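Local coordinates for protein hydroquinone dioxygenase small subunit (Pseudomonas sp., PDB 4ZXA) that probably serves as the cupin-fold small subunit of a two-subunit, iron(II)-dependent hydroquinone 1,2-dioxygenase, at residues Lys48-Val53 with Leu66-Gln71; Val90-Leu95 with Tyr138-Ser143. All coordinates share one frame; numbering follows the deposited sequence.

Interaction 1 (Lys48-Val53 with Leu66-Gln71)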
ATOM      1  N   LYS A  48     -34.166 -26.265  17.839  1.00 35.66           N
ATOM      2  CA  LYS A  48     -35.154 -26.350  18.909  1.00 33.65           C
ATOM      3  C   LYS A  48     -34.709 -25.464  20.055  1.00 33.95           C
ATOM      4  O   LYS A  48     -33.534 -25.139  20.171  1.00 30.85           O
ATOM      5  CB  LYS A  48     -35.276 -27.782  19.415  1.00 32.64           C
ATOM      6  CG  LYS A  48     -35.516 -28.829  18.354  1.00 28.70           C
ATOM      7  CD  LYS A  48     -35.406 -30.222  18.984  1.00 39.16           C
ATOM      8  CE  LYS A  48     -35.368 -31.326  17.932  1.00 56.25           C
ATOM      9  NZ  LYS A  48     -34.231 -31.143  16.966  1.00 63.72           N
ATOM     10  N   PRO A  49     -35.644 -25.067  20.917  1.00 39.28           N
ATOM     11  CA  PRO A  49     -35.213 -24.187  22.002  1.00 36.21           C
ATOM     12  C   PRO A  49     -34.130 -24.823  22.852  1.00 37.43           C
ATOM     13  O   PRO A  49     -34.309 -25.939  23.343  1.00 41.93           O
ATOM     14  CB  PRO A  49     -36.498 -23.985  22.806  1.00 40.49           C
ATOM     15  CG  PRO A  49     -37.560 -24.027  21.754  1.00 38.70           C
ATOM     16  CD  PRO A  49     -37.111 -25.128  20.812  1.00 39.18           C
ATOM     17  N   TYR A  50     -33.004 -24.124  22.978  1.00 33.27           N
ATOM     18  CA  TYR A  50     -31.914 -24.510  23.876  1.00 30.18           C
ATOM     19  C   TYR A  50     -31.128 -25.749  23.466  1.00 26.45           C
ATOM     20  O   TYR A  50     -30.369 -26.300  24.251  1.00 24.65           O
ATOM     21  CB  TYR A  50     -32.416 -24.618  25.315  1.00 27.64           C
ATOM     22  CG  TYR A  50     -32.922 -23.296  25.838  1.00 36.32           C
ATOM     23  CD1 TYR A  50     -32.039 -22.243  26.098  1.00 29.41           C
ATOM     24  CD2 TYR A  50     -34.283 -23.087  26.055  1.00 35.67           C
ATOM     25  CE1 TYR A  50     -32.496 -21.026  26.576  1.00 34.76           C
ATOM     26  CE2 TYR A  50     -34.749 -21.870  26.535  1.00 34.63           C
ATOM     27  CZ  TYR A  50     -33.855 -20.840  26.794  1.00 35.86           C
ATOM     28  OH  TYR A  50     -34.325 -19.629  27.271  1.00 36.46           O
ATOM     29  N   GLU A  51     -31.320 -26.181  22.229  1.00 26.64           N
ATOM     30  CA  GLU A  51     -30.452 -27.181  21.642  1.00 26.09           C
ATOM     31  C   GLU A  51     -29.066 -26.524  21.506  1.00 29.49           C
ATOM     32  O   GLU A  51     -28.915 -25.509  20.822  1.00 28.25           O
ATOM     33  CB  GLU A  51     -30.986 -27.570  20.266  1.00 21.74           C
ATOM     34  CG  GLU A  51     -30.474 -28.877  19.726  1.00 23.06           C
ATOM     35  CD  GLU A  51     -30.869 -29.066  18.274  1.00 35.36           C
ATOM     36  OE1 GLU A  51     -31.776 -28.336  17.804  1.00 37.81           O
ATOM     37  OE2 GLU A  51     -30.269 -29.929  17.592  1.00 34.51           O
ATOM     38  N   LYS A  52     -28.064 -27.090  22.168  1.00 24.83           N
ATOM     39  CA  LYS A  52     -26.714 -26.530  22.140  1.00 28.32           C
ATOM     40  C   LYS A  52     -25.967 -26.889  20.841  1.00 23.55           C
ATOM     41  O   LYS A  52     -25.288 -27.901  20.764  1.00 27.60           O
ATOM     42  CB  LYS A  52     -25.953 -26.975  23.395  1.00 23.56           C
ATOM     43  CG  LYS A  52     -26.689 -26.614  24.715  1.00 25.52           C
ATOM     44  CD  LYS A  52     -26.017 -27.254  25.956  1.00 29.38           C
ATOM     45  CE  LYS A  52     -25.100 -26.278  26.690  1.00 31.02           C
ATOM     46  NZ  LYS A  52     -25.888 -25.224  27.471  1.00 36.90           N
ATOM     47  N   VAL A  53     -26.106 -26.063  19.808  1.00 24.51           N
ATOM     48  CA  VAL A  53     -25.579 -26.439  18.500  1.00 26.10           C
ATOM     49  C   VAL A  53     -24.157 -25.945  18.382  1.00 30.66           C
ATOM     50  O   VAL A  53     -23.899 -24.735  18.462  1.00 27.79           O
ATOM     51  CB  VAL A  53     -26.412 -25.869  17.300  1.00 30.40           C
ATOM     52  CG1 VAL A  53     -25.756 -26.250  15.970  1.00 24.23           C
ATOM     53  CG2 VAL A  53     -27.872 -26.359  17.341  1.00 22.82           C
ATOM     54  N   LEU A  66     -27.332 -21.196  20.992  1.00 24.53           N
ATOM     55  CA  LEU A  66     -28.626 -21.603  21.551  1.00 29.20           C
ATOM     56  C   LEU A  66     -29.765 -20.695  21.097  1.00 34.42           C
ATOM     57  O   LEU A  66     -29.645 -19.450  21.099  1.00 25.42           O
ATOM     58  CB  LEU A  66     -28.602 -21.644  23.084  1.00 25.53           C
ATOM     59  CG  LEU A  66     -27.796 -22.736  23.783  1.00 32.03           C
ATOM     60  CD1 LEU A  66     -26.307 -22.538  23.541  1.00 28.54           C
ATOM     61  CD2 LEU A  66     -28.096 -22.734  25.273  1.00 24.17           C
ATOM     62  N   ARG A  67     -30.873 -21.326  20.716  1.00 33.89           N
ATOM     63  CA  ARG A  67     -32.107 -20.598  20.480  1.00 33.41           C
ATOM     64  C   ARG A  67     -32.819 -20.422  21.817  1.00 31.89           C
ATOM     65  O   ARG A  67     -33.349 -21.382  22.381  1.00 34.25           O
ATOM     66  CB  ARG A  67     -32.999 -21.347  19.486  1.00 39.47           C
ATOM     67  CG  ARG A  67     -34.273 -20.602  19.115  1.00 32.68           C
ATOM     68  CD  ARG A  67     -35.293 -21.488  18.394  1.00 36.13           C
ATOM     69  NE  ARG A  67     -36.573 -20.793  18.325  1.00 38.78           N
ATOM     70  CZ  ARG A  67     -36.876 -19.894  17.397  1.00 42.26           C
ATOM     71  NH1 ARG A  67     -35.991 -19.624  16.439  1.00 42.02           N
ATOM     72  NH2 ARG A  67     -38.056 -19.277  17.419  1.00 33.27           N
ATOM     73  N   ALA A  68     -32.818 -19.199  22.334  1.00 29.94           N
ATOM     74  CA  ALA A  68     -33.489 -18.911  23.595  1.00 32.72           C
ATOM     75  C   ALA A  68     -34.991 -18.671  23.371  1.00 36.98           C
ATOM     76  O   ALA A  68     -35.402 -17.658  22.787  1.00 32.82           O
ATOM     77  CB  ALA A  68     -32.839 -17.711  24.277  1.00 27.53           C
ATOM     78  N   GLU A  69     -35.799 -19.618  23.829  1.00 36.03           N
ATOM     79  CA  GLU A  69     -37.246 -19.530  23.695  1.00 36.40           C
ATOM     80  C   GLU A  69     -37.905 -20.262  24.855  1.00 34.66           C
ATOM     81  O   GLU A  69     -37.810 -21.484  24.977  1.00 32.44           O
ATOM     82  CB  GLU A  69     -37.705 -20.125  22.363  1.00 38.21           C
ATOM     83  CG  GLU A  69     -39.199 -19.983  22.124  1.00 39.62           C
ATOM     84  CD  GLU A  69     -39.635 -20.549  20.785  1.00 53.66           C
ATOM     85  OE1 GLU A  69     -38.759 -21.047  20.038  1.00 53.38           O
ATOM     86  OE2 GLU A  69     -40.850 -20.493  20.478  1.00 55.28           O
ATOM     87  N   GLY A  70     -38.569 -19.514  25.717  1.00 33.80           N
ATOM     88  CA  GLY A  70     -39.139 -20.123  26.898  1.00 40.48           C
ATOM     89  C   GLY A  70     -38.096 -20.322  27.979  1.00 40.27           C
ATOM     90  O   GLY A  70     -37.237 -19.469  28.196  1.00 39.55           O
ATOM     91  N   GLN A  71     -38.168 -21.455  28.663  1.00 40.25           N
ATOM     92  CA  GLN A  71     -37.313 -21.690  29.813  1.00 35.79           C
ATOM     93  C   GLN A  71     -36.464 -22.919  29.566  1.00 40.59           C
ATOM     94  O   GLN A  71     -36.996 -23.966  29.206  1.00 43.50           O
ATOM     95  CB  GLN A  71     -38.168 -21.903  31.044  1.00 30.96           C
ATOM     96  CG  GLN A  71     -37.413 -21.984  32.339  1.00 40.58           C
ATOM     97  CD  GLN A  71     -38.278 -22.572  33.440  1.00 44.34           C
ATOM     98  OE1 GLN A  71     -38.818 -23.674  33.292  1.00 37.70           O
ATOM     99  NE2 GLN A  71     -38.430 -21.836  34.543  1.00 37.12           N
TER
HETATM  100  O   HOH W   1     -30.877 -23.942  19.762  1.00 28.23           O

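Interaction 2 (Val90-Leu95 with Tyr138-Ser143)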
ATOM      1  N   VAL A  90     -32.482 -12.432  27.626  1.00 35.53           N
ATOM      2  CA  VAL A  90     -32.541 -13.636  28.431  1.00 32.70           C
ATOM      3  C   VAL A  90     -32.351 -13.305  29.894  1.00 31.76           C
ATOM      4  O   VAL A  90     -31.521 -12.471  30.250  1.00 37.09           O
ATOM      5  CB  VAL A  90     -31.493 -14.661  27.987  1.00 29.22           C
ATOM      6  CG1 VAL A  90     -31.581 -15.911  28.838  1.00 27.58           C
ATOM      7  CG2 VAL A  90     -31.677 -15.004  26.520  1.00 26.73           C
ATOM      8  N   ARG A  91     -33.154 -13.942  30.731  1.00 29.76           N
ATOM      9  CA  ARG A  91     -32.973 -13.904  32.170  1.00 30.87           C
ATOM     10  C   ARG A  91     -32.221 -15.179  32.548  1.00 31.77           C
ATOM     11  O   ARG A  91     -32.555 -16.267  32.077  1.00 31.46           O
ATOM     12  CB  ARG A  91     -34.343 -13.856  32.850  1.00 33.22           C
ATOM     13  CG  ARG A  91     -34.337 -14.078  34.355  1.00 41.96           C
ATOM     14  CD  ARG A  91     -35.741 -13.908  34.937  1.00 47.97           C
ATOM     15  NE  ARG A  91     -35.721 -13.985  36.390  1.00 53.80           N
ATOM     16  CZ  ARG A  91     -35.797 -15.130  37.063  1.00 64.61           C
ATOM     17  NH1 ARG A  91     -35.910 -16.269  36.392  1.00 61.01           N
ATOM     18  NH2 ARG A  91     -35.765 -15.143  38.395  1.00 58.21           N
ATOM     19  N   VAL A  92     -31.195 -15.050  33.380  1.00 29.91           N
ATOM     20  CA  VAL A  92     -30.407 -16.211  33.782  1.00 31.42           C
ATOM     21  C   VAL A  92     -30.490 -16.383  35.300  1.00 33.02           C
ATOM     22  O   VAL A  92     -30.059 -15.499  36.047  1.00 32.70           O
ATOM     23  CB  VAL A  92     -28.913 -16.087  33.315  1.00 34.19           C
ATOM     24  CG1 VAL A  92     -28.136 -17.372  33.598  1.00 27.65           C
ATOM     25  CG2 VAL A  92     -28.830 -15.738  31.826  1.00 29.43           C
ATOM     26  N   GLU A  93     -31.054 -17.510  35.745  1.00 31.07           N
ATOM     27  CA  GLU A  93     -31.187 -17.815  37.173  1.00 38.46           C
ATOM     28  C   GLU A  93     -30.001 -18.631  37.668  1.00 39.02           C
ATOM     29  O   GLU A  93     -29.584 -19.578  37.001  1.00 38.79           O
ATOM     30  CB  GLU A  93     -32.437 -18.646  37.437  1.00 40.92           C
ATOM     31  CG  GLU A  93     -33.753 -17.919  37.335  1.00 52.59           C
ATOM     32  CD  GLU A  93     -34.929 -18.885  37.186  1.00 53.75           C
ATOM     33  OE1 GLU A  93     -35.099 -19.776  38.052  1.00 48.18           O
ATOM     34  OE2 GLU A  93     -35.673 -18.759  36.190  1.00 57.92           O
ATOM     35  N   PHE A  94     -29.499 -18.308  38.859  1.00 36.96           N
ATOM     36  CA  PHE A  94     -28.317 -18.981  39.397  1.00 35.99           C
ATOM     37  C   PHE A  94     -28.551 -19.640  40.753  1.00 36.43           C
ATOM     38  O   PHE A  94     -28.966 -18.984  41.709  1.00 42.09           O
ATOM     39  CB  PHE A  94     -27.153 -17.987  39.537  1.00 40.76           C
ATOM     40  CG  PHE A  94     -26.620 -17.476  38.229  1.00 33.32           C
ATOM     41  CD1 PHE A  94     -25.611 -18.158  37.561  1.00 31.91           C
ATOM     42  CD2 PHE A  94     -27.118 -16.312  37.674  1.00 31.92           C
ATOM     43  CE1 PHE A  94     -25.110 -17.682  36.350  1.00 29.98           C
ATOM     44  CE2 PHE A  94     -26.631 -15.829  36.464  1.00 36.73           C
ATOM     45  CZ  PHE A  94     -25.625 -16.513  35.801  1.00 35.18           C
ATOM     46  N   LEU A  95     -28.253 -20.933  40.833  1.00 37.07           N
ATOM     47  CA  LEU A  95     -28.218 -21.659  42.101  1.00 37.37           C
ATOM     48  C   LEU A  95     -26.796 -22.078  42.464  1.00 42.80           C
ATOM     49  O   LEU A  95     -26.092 -22.659  41.631  1.00 40.31           O
ATOM     50  CB  LEU A  95     -29.042 -22.930  41.982  1.00 44.05           C
ATOM     51  CG  LEU A  95     -30.543 -22.797  42.133  1.00 40.32           C
ATOM     52  CD1 LEU A  95     -31.167 -24.145  41.840  1.00 43.94           C
ATOM     53  CD2 LEU A  95     -30.832 -22.331  43.544  1.00 40.65           C
ATOM     54  N   TYR A 138     -27.537 -23.135  36.410  1.00 30.41           N
ATOM     55  CA  TYR A 138     -28.046 -21.917  35.801  1.00 30.76           C
ATOM     56  C   TYR A 138     -29.160 -22.239  34.824  1.00 29.85           C
ATOM     57  O   TYR A 138     -29.148 -23.291  34.188  1.00 33.19           O
ATOM     58  CB  TYR A 138     -26.909 -21.123  35.135  1.00 29.97           C
ATOM     59  CG  TYR A 138     -26.169 -21.882  34.065  1.00 24.78           C
ATOM     60  CD1 TYR A 138     -25.075 -22.669  34.381  1.00 27.77           C
ATOM     61  CD2 TYR A 138     -26.569 -21.812  32.735  1.00 26.07           C
ATOM     62  CE1 TYR A 138     -24.388 -23.371  33.397  1.00 29.67           C
ATOM     63  CE2 TYR A 138     -25.888 -22.507  31.737  1.00 31.48           C
ATOM     64  CZ  TYR A 138     -24.795 -23.288  32.069  1.00 32.06           C
ATOM     65  OH  TYR A 138     -24.111 -23.998  31.088  1.00 27.54           O
ATOM     66  N   ARG A 139     -30.132 -21.338  34.723  1.00 34.23           N
ATOM     67  CA  ARG A 139     -31.318 -21.562  33.897  1.00 33.19           C
ATOM     68  C   ARG A 139     -31.647 -20.311  33.085  1.00 30.61           C
ATOM     69  O   ARG A 139     -31.532 -19.191  33.586  1.00 28.35           O
ATOM     70  CB  ARG A 139     -32.505 -21.957  34.787  1.00 38.14           C
ATOM     71  CG  ARG A 139     -33.741 -22.462  34.039  1.00 41.87           C
ATOM     72  CD  ARG A 139     -34.709 -23.191  34.967  1.00 38.26           C
ATOM     73  NE  ARG A 139     -35.293 -22.304  35.975  1.00 49.48           N
ATOM     74  CZ  ARG A 139     -36.335 -22.627  36.745  1.00 49.40           C
ATOM     75  NH1 ARG A 139     -36.912 -23.821  36.627  1.00 43.35           N
ATOM     76  NH2 ARG A 139     -36.804 -21.759  37.635  1.00 40.31           N
ATOM     77  N   PHE A 140     -32.035 -20.517  31.829  1.00 28.90           N
ATOM     78  CA  PHE A 140     -32.345 -19.433  30.900  1.00 30.31           C
ATOM     79  C   PHE A 140     -33.859 -19.184  30.771  1.00 40.88           C
ATOM     80  O   PHE A 140     -34.638 -20.124  30.570  1.00 39.21           O
ATOM     81  CB  PHE A 140     -31.789 -19.771  29.516  1.00 31.73           C
ATOM     82  CG  PHE A 140     -30.278 -19.842  29.446  1.00 35.44           C
ATOM     83  CD1 PHE A 140     -29.488 -18.823  29.951  1.00 37.34           C
ATOM     84  CD2 PHE A 140     -29.651 -20.929  28.854  1.00 36.23           C
ATOM     85  CE1 PHE A 140     -28.106 -18.892  29.868  1.00 37.40           C
ATOM     86  CE2 PHE A 140     -28.269 -21.005  28.774  1.00 30.89           C
ATOM     87  CZ  PHE A 140     -27.499 -19.989  29.279  1.00 31.15           C
ATOM     88  N   GLU A 141     -34.257 -17.913  30.867  1.00 41.92           N
ATOM     89  CA  GLU A 141     -35.648 -17.478  30.692  1.00 40.47           C
ATOM     90  C   GLU A 141     -35.776 -16.513  29.520  1.00 39.61           C
ATOM     91  O   GLU A 141     -35.144 -15.462  29.520  1.00 39.25           O
ATOM     92  CB  GLU A 141     -36.121 -16.715  31.926  1.00 40.85           C
ATOM     93  CG  GLU A 141     -36.208 -17.523  33.191  1.00 55.69           C
ATOM     94  CD  GLU A 141     -37.312 -18.552  33.136  1.00 57.81           C
ATOM     95  OE1 GLU A 141     -38.064 -18.577  32.125  1.00 53.33           O
ATOM     96  OE2 GLU A 141     -37.414 -19.337  34.105  1.00 54.61           O
ATOM     97  N   ALA A 142     -36.625 -16.828  28.551  1.00 36.98           N
ATOM     98  CA  ALA A 142     -36.786 -15.957  27.393  1.00 39.56           C
ATOM     99  C   ALA A 142     -38.252 -15.804  26.980  1.00 48.14           C
ATOM    100  O   ALA A 142     -38.883 -16.769  26.536  1.00 52.74           O
ATOM    101  CB  ALA A 142     -35.954 -16.475  26.222  1.00 32.05           C
ATOM    102  N   SER A 143     -38.783 -14.590  27.114  1.00 43.75           N
ATOM    103  CA  SER A 143     -40.167 -14.303  26.737  1.00 53.18           C
ATOM    104  C   SER A 143     -40.307 -14.307  25.228  1.00 52.78           C
ATOM    105  O   SER A 143     -41.315 -14.771  24.685  1.00 52.66           O
ATOM    106  CB  SER A 143     -40.613 -12.941  27.275  1.00 46.49           C
ATOM    107  OG  SER A 143     -40.409 -12.858  28.671  1.00 50.36           O
TER

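Interaction 1 (Lys48-Val53 with Leu66-Gln71)
In Y50 a chi1 of -63° sets CG beside the backbone N and anti to the carbonyl carbon. The side chain starts out away from L66-Q71, but its end comes nearer, and the ring reaches L66, A68 and G70. A chi2 of -70° sets the turn of the ring. The contact lies at the open end of a beta hairpin, strands 52-58 and 61-69, in a cupin-fold subunit. A type II beta turn from K48 to E51 leads into the first strand, with Y50 at its third position.

The amide of Y50 donates to R67 O (N to O 2.8 Å). R67 O also sits over the centre of the Y50 ring, 3.9 Å above its plane. L66 CD2 reaches the ring edge at Y50 CD1. A68 CB touches Y50 CE1 at 4.0 Å. The hydroxyl donates to the backbone: Y50 OH lies 3.1 Å from G70 O, well above the plane of that carbonyl. An alanine in place of Y50 would probably leave a gap beside L66 CD2 and A68 and deprive G70 O of its hydroxyl partner.

K52 lies alongside L66, pointing the same way, and forms a cation-pi contact with F75. P49 CG packs on E69 OE1 at 3.6 Å. E69 OE1 also takes the N-H of R67 NE (2.8 Å), in the guanidinium plane. R67 NH1 bonds to A44 O, so the guanidinium is held at two points.

One water joins the turn to strand 61-69. It donates to K48 O and E51 O. It accepts the backbone N-H of R67, its oxygen lying 2.8 Å from R67 N.

Interaction 2 (Val90-Leu95 with Tyr138-Ser143)
V92 and F140 form the apolar centre, a non-hydrogen-bonded pair whose side chains lie side by side and point the same way. V92 CG2 meets the F140 ring at its edge, in plane, 3.7 Å from CD1. The V90 side chain crosses that of F140 at a slant, with V90 CG1 3.8 Å from F140 CD1. Further along the face, F94 CD1 packs on Y138 CB. Y138 CG stands between its own backbone N and carbonyl carbon (chi1 59°). The end of the side chain leads away from strand 89-97. Its hydroxyl bonds to E81 and Q150. F94 also packs on L214 of the large subunit.

Strands 89-97 and 136-142 are antiparallel neighbours in the five-strand sheet of the cupin fold. The pairs R91 with E141 and E93 with R139 each make two backbone bonds. R91 N to E141 O is nearly straight at 2.8 Å.

The opposite face is polar. R91 and E141 run side by side, their CB atoms 3.5 Å apart. The side chain of R139 bends at chi3 (65°), and its NH2 meets E93 OE1 at 2.6 Å. The donor uses the syn lone pair of OE1, although the carboxylate and guanidinium planes are 76° apart. R139 NE adds a weak bond to the same oxygen. R91 pairs with E93 as well, but the position of its NH1 is doubtful.

E93 OE2 and E141 OE2 are 2.8 Å apart in nearly coplanar carboxylates. Q71 NE2 is hydrogen-bonded to E141 OE2. Two acid oxygens this close suggest that one group holds a proton, and the salt bridge to R139 probably eases the negative charge on E93.

From the N terminus, the chain passes the helix 40-45 and enters interaction 1, which closes the open end of the hairpin 52-58 and 61-69, with 12 residues between its segments. The chain then turns a corner at G70 and leaves the six-strand sheet for strand 71-76 of the five-strand sheet. Interaction 2 opens later and closes a loop of 42 residues. The two contacts are in series and neither nest nor cross. They still touch in space. G70 O probably accepts from A142 N, and Y50 packs against F140. Interaction 1 thus sits where the two sheets of the cupin meet, and interaction 2 lies within the five-strand sheet.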